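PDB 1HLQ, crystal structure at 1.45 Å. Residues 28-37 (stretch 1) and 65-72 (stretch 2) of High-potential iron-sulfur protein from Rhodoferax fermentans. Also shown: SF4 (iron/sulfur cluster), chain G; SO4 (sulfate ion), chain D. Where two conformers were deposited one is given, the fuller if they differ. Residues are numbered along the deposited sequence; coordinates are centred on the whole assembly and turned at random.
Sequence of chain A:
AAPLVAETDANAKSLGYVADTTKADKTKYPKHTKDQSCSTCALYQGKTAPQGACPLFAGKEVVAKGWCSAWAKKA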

# COMPACT_ATOMS: atom_id res chain seq x y z
N LYS A 28 2.51 1.82 20.33
CA LYS A 28 3.31 1.73 19.13
C LYS A 28 3.22 2.98 18.26
O LYS A 28 4.17 3.40 17.60
CB LYS A 28 2.91 0.53 18.28
CG LYS A 28 3.82 0.41 17.06
CD LYS A 28 3.60 -0.84 16.26
CE LYS A 28 3.96 -2.10 17.05
NZ LYS A 28 3.83 -3.33 16.21
N TYR A 29 2.04 3.62 18.28
CA TYR A 29 1.78 4.81 17.49
C TYR A 29 1.33 5.95 18.40
O TYR A 29 0.14 6.25 18.55
CB TYR A 29 0.69 4.52 16.44
CG TYR A 29 0.90 3.26 15.61
CD1 TYR A 29 1.85 3.21 14.62
CD2 TYR A 29 0.18 2.10 15.86
CE1 TYR A 29 2.07 2.06 13.87
CE2 TYR A 29 0.38 0.94 15.13
CZ TYR A 29 1.34 0.93 14.14
OH TYR A 29 1.54 -0.24 13.43
N PRO A 30 2.30 6.55 19.11
CA PRO A 30 2.00 7.59 20.08
C PRO A 30 1.44 8.88 19.51
O PRO A 30 0.93 9.69 20.31
CB PRO A 30 3.30 7.80 20.85
CG PRO A 30 4.34 7.41 19.87
CD PRO A 30 3.76 6.28 19.07
N LYS A 31 1.49 9.12 18.21
CA LYS A 31 0.89 10.30 17.61
C LYS A 31 -0.55 10.08 17.17
O LYS A 31 -1.25 11.01 16.70
CB LYS A 31 1.76 10.77 16.44
CG LYS A 31 3.13 11.25 16.93
CD LYS A 31 3.99 11.72 15.78
CE LYS A 31 5.36 12.21 16.21
NZ LYS A 31 5.39 13.66 16.51
N HIS A 32 -1.06 8.85 17.34
CA HIS A 32 -2.47 8.59 17.06
C HIS A 32 -3.32 9.40 18.03
O HIS A 32 -3.00 9.54 19.20
CB HIS A 32 -2.78 7.11 17.31
CG HIS A 32 -4.21 6.79 17.55
ND1 HIS A 32 -5.11 6.39 16.60
CD2 HIS A 32 -4.89 6.85 18.73
CE1 HIS A 32 -6.30 6.23 17.19
NE2 HIS A 32 -6.19 6.52 18.48
N THR A 33 -4.50 9.83 17.58
CA THR A 33 -5.52 10.35 18.47
C THR A 33 -6.86 9.79 17.98
O THR A 33 -6.96 9.47 16.79
CB THR A 33 -5.71 11.86 18.62
OG1 THR A 33 -6.27 12.40 17.43
CG2 THR A 33 -4.40 12.56 18.95
N LYS A 34 -7.90 9.83 18.81
CA LYS A 34 -9.21 9.34 18.36
C LYS A 34 -9.88 10.31 17.41
O LYS A 34 -10.93 9.99 16.83
CB LYS A 34 -10.16 8.81 19.42
CG LYS A 34 -10.58 9.77 20.50
CD LYS A 34 -11.07 9.02 21.74
CE LYS A 34 -12.56 8.74 21.70
NZ LYS A 34 -13.16 8.72 23.07
N ASP A 35 -9.28 11.47 17.11
CA ASP A 35 -9.73 12.37 16.08
C ASP A 35 -9.35 11.81 14.70
O ASP A 35 -9.86 12.26 13.67
CB ASP A 35 -9.18 13.79 16.18
CG ASP A 35 -9.98 14.62 17.16
OD1 ASP A 35 -9.35 15.24 18.03
OD2 ASP A 35 -11.23 14.60 17.01
N GLN A 36 -8.40 10.88 14.67
CA GLN A 36 -7.96 10.24 13.45
C GLN A 36 -8.80 8.97 13.24
O GLN A 36 -8.76 8.06 14.03
CB GLN A 36 -6.48 9.87 13.53
CG GLN A 36 -5.58 11.05 13.81
CD GLN A 36 -4.12 10.65 13.92
OE1 GLN A 36 -3.72 9.51 13.76
NE2 GLN A 36 -3.26 11.62 14.23
N SER A 37 -9.48 8.93 12.11
CA SER A 37 -10.20 7.71 11.73
C SER A 37 -10.25 7.69 10.21
O SER A 37 -10.01 8.69 9.54
CB SER A 37 -11.60 7.62 12.35
OG SER A 37 -12.35 8.72 11.88
N LYS A 65 -14.96 4.18 11.17
CA LYS A 65 -14.55 4.36 12.54
C LYS A 65 -13.12 3.89 12.78
O LYS A 65 -12.57 4.07 13.87
CB LYS A 65 -15.38 3.42 13.45
CG LYS A 65 -16.77 3.87 13.80
CD LYS A 65 -17.51 2.85 14.65
CE LYS A 65 -16.81 2.57 15.97
NZ LYS A 65 -17.78 2.01 16.94
N GLY A 66 -12.53 3.21 11.80
CA GLY A 66 -11.24 2.59 11.88
C GLY A 66 -10.04 3.52 11.75
O GLY A 66 -10.18 4.74 11.73
N TRP A 67 -8.85 2.95 11.67
CA TRP A 67 -7.61 3.71 11.61
C TRP A 67 -6.46 2.80 11.19
O TRP A 67 -6.45 1.61 11.46
CB TRP A 67 -7.28 4.22 13.04
CG TRP A 67 -6.04 5.06 13.14
CD1 TRP A 67 -5.96 6.41 12.99
CD2 TRP A 67 -4.72 4.61 13.43
NE1 TRP A 67 -4.66 6.85 13.14
CE2 TRP A 67 -3.88 5.75 13.42
CE3 TRP A 67 -4.14 3.36 13.69
CZ2 TRP A 67 -2.51 5.68 13.65
CZ3 TRP A 67 -2.78 3.29 13.92
CH2 TRP A 67 -1.98 4.44 13.91
N CYS A 68 -5.48 3.41 10.53
CA CYS A 68 -4.23 2.73 10.26
C CYS A 68 -3.12 3.78 10.30
O CYS A 68 -3.39 4.98 10.36
CB CYS A 68 -4.18 1.90 8.99
SG CYS A 68 -3.72 2.85 7.53
N SER A 69 -1.88 3.30 10.31
CA SER A 69 -0.73 4.18 10.49
C SER A 69 -0.54 5.17 9.37
O SER A 69 0.17 6.16 9.55
CB SER A 69 0.49 3.24 10.59
OG SER A 69 1.70 3.93 10.83
N ALA A 70 -1.12 4.95 8.20
CA ALA A 70 -1.07 5.86 7.08
C ALA A 70 -2.10 6.98 7.17
O ALA A 70 -2.22 7.76 6.21
CB ALA A 70 -1.26 5.10 5.77
N TRP A 71 -2.88 7.04 8.27
CA TRP A 71 -3.89 8.08 8.38
C TRP A 71 -3.36 9.42 7.89
O TRP A 71 -2.33 9.87 8.41
CB TRP A 71 -4.41 8.19 9.81
CG TRP A 71 -5.47 9.24 9.91
CD1 TRP A 71 -6.80 9.06 9.70
CD2 TRP A 71 -5.28 10.62 10.24
NE1 TRP A 71 -7.47 10.25 9.84
CE2 TRP A 71 -6.56 11.23 10.19
CE3 TRP A 71 -4.17 11.40 10.57
CZ2 TRP A 71 -6.77 12.57 10.45
CZ3 TRP A 71 -4.39 12.74 10.83
CH2 TRP A 71 -5.66 13.30 10.77
N ALA A 72 -4.05 10.00 6.92
CA ALA A 72 -3.56 11.18 6.24
C ALA A 72 -4.46 12.38 6.47
O ALA A 72 -5.61 12.36 6.04
CB ALA A 72 -3.42 10.84 4.76
FE1 SF4 G . -8.33 4.22 7.07
FE2 SF4 G . -6.79 6.15 5.89
FE3 SF4 G . -7.13 3.76 4.69
FE4 SF4 G . -5.66 3.94 6.94
S1 SF4 G . -5.15 4.96 4.94
S2 SF4 G . -7.28 2.32 6.53
S3 SF4 G . -6.76 5.58 8.13
S4 SF4 G . -8.81 5.26 5.06
S SO4 D . -7.19 10.69 22.24
O1 SO4 D . -7.25 9.37 21.53
O2 SO4 D . -5.76 11.05 22.47
O3 SO4 D . -7.94 10.53 23.53
O4 SO4 D . -7.84 11.75 21.40

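Two loop segments of the high-potential iron-sulfur protein, neither with regular helix or strand, pack largely through side chains, with backbone atoms joining at Ser-37, and bury 493 Å² between them. The backbones come closest at the end of stretch 1, where the CA atoms of Ser-37 and Trp-67 lie 4.8 Å apart; at Tyr-29 and Ser-69 the CA separation is 7.5 Å, and there the contact is made by side chains. Stretch 1 opens with Lys-28, which does not reach stretch 2. Tyr-29 points toward it, and the edge of Trp-67 meets the Tyr-29 face in an offset edge-to-face pair, planes at 60°; CG of Tyr-29 lies 3.5 Å from CH2 of Trp-67. A type I turn, closed by N of His-32 bonding to O of Tyr-29 (3.1 Å), carries Pro-30 and Lys-31 past the contact and brings His-32 back to it. The edge of His-32 meets the face of the same indole almost perpendicularly, ND1 lying 3.5 Å from CE2 of Trp-67. A second type I turn runs from Thr-33 to Gln-36; within it, N of Lys-34 donates to O1 of the sulfate at 2.8 Å. Gln-36 then serves both tryptophans. Its OE1 accepts a hydrogen bond from NE1 of Trp-67 (2.9 Å, 155°), satisfying the polar atom of a buried indole, while its CG sits over the six-membered ring of Trp-71, nearly on the ring normal, in a CH-pi contact. At Ser-37 the backbone takes over: O accepts a weak hydrogen bond from NE1 of Trp-71 (3.0 Å, 125°), and CA approaches O of Gly-66 at 3.0 Å in a CA-H...O contact. Between the two tryptophans in sequence, Cys-68 points away from stretch 1 and binds the cluster, SG to FE4 at 2.3 Å; its O accepts from N of Trp-71 (3.0 Å), closing the type I turn from Cys-68 to Trp-71.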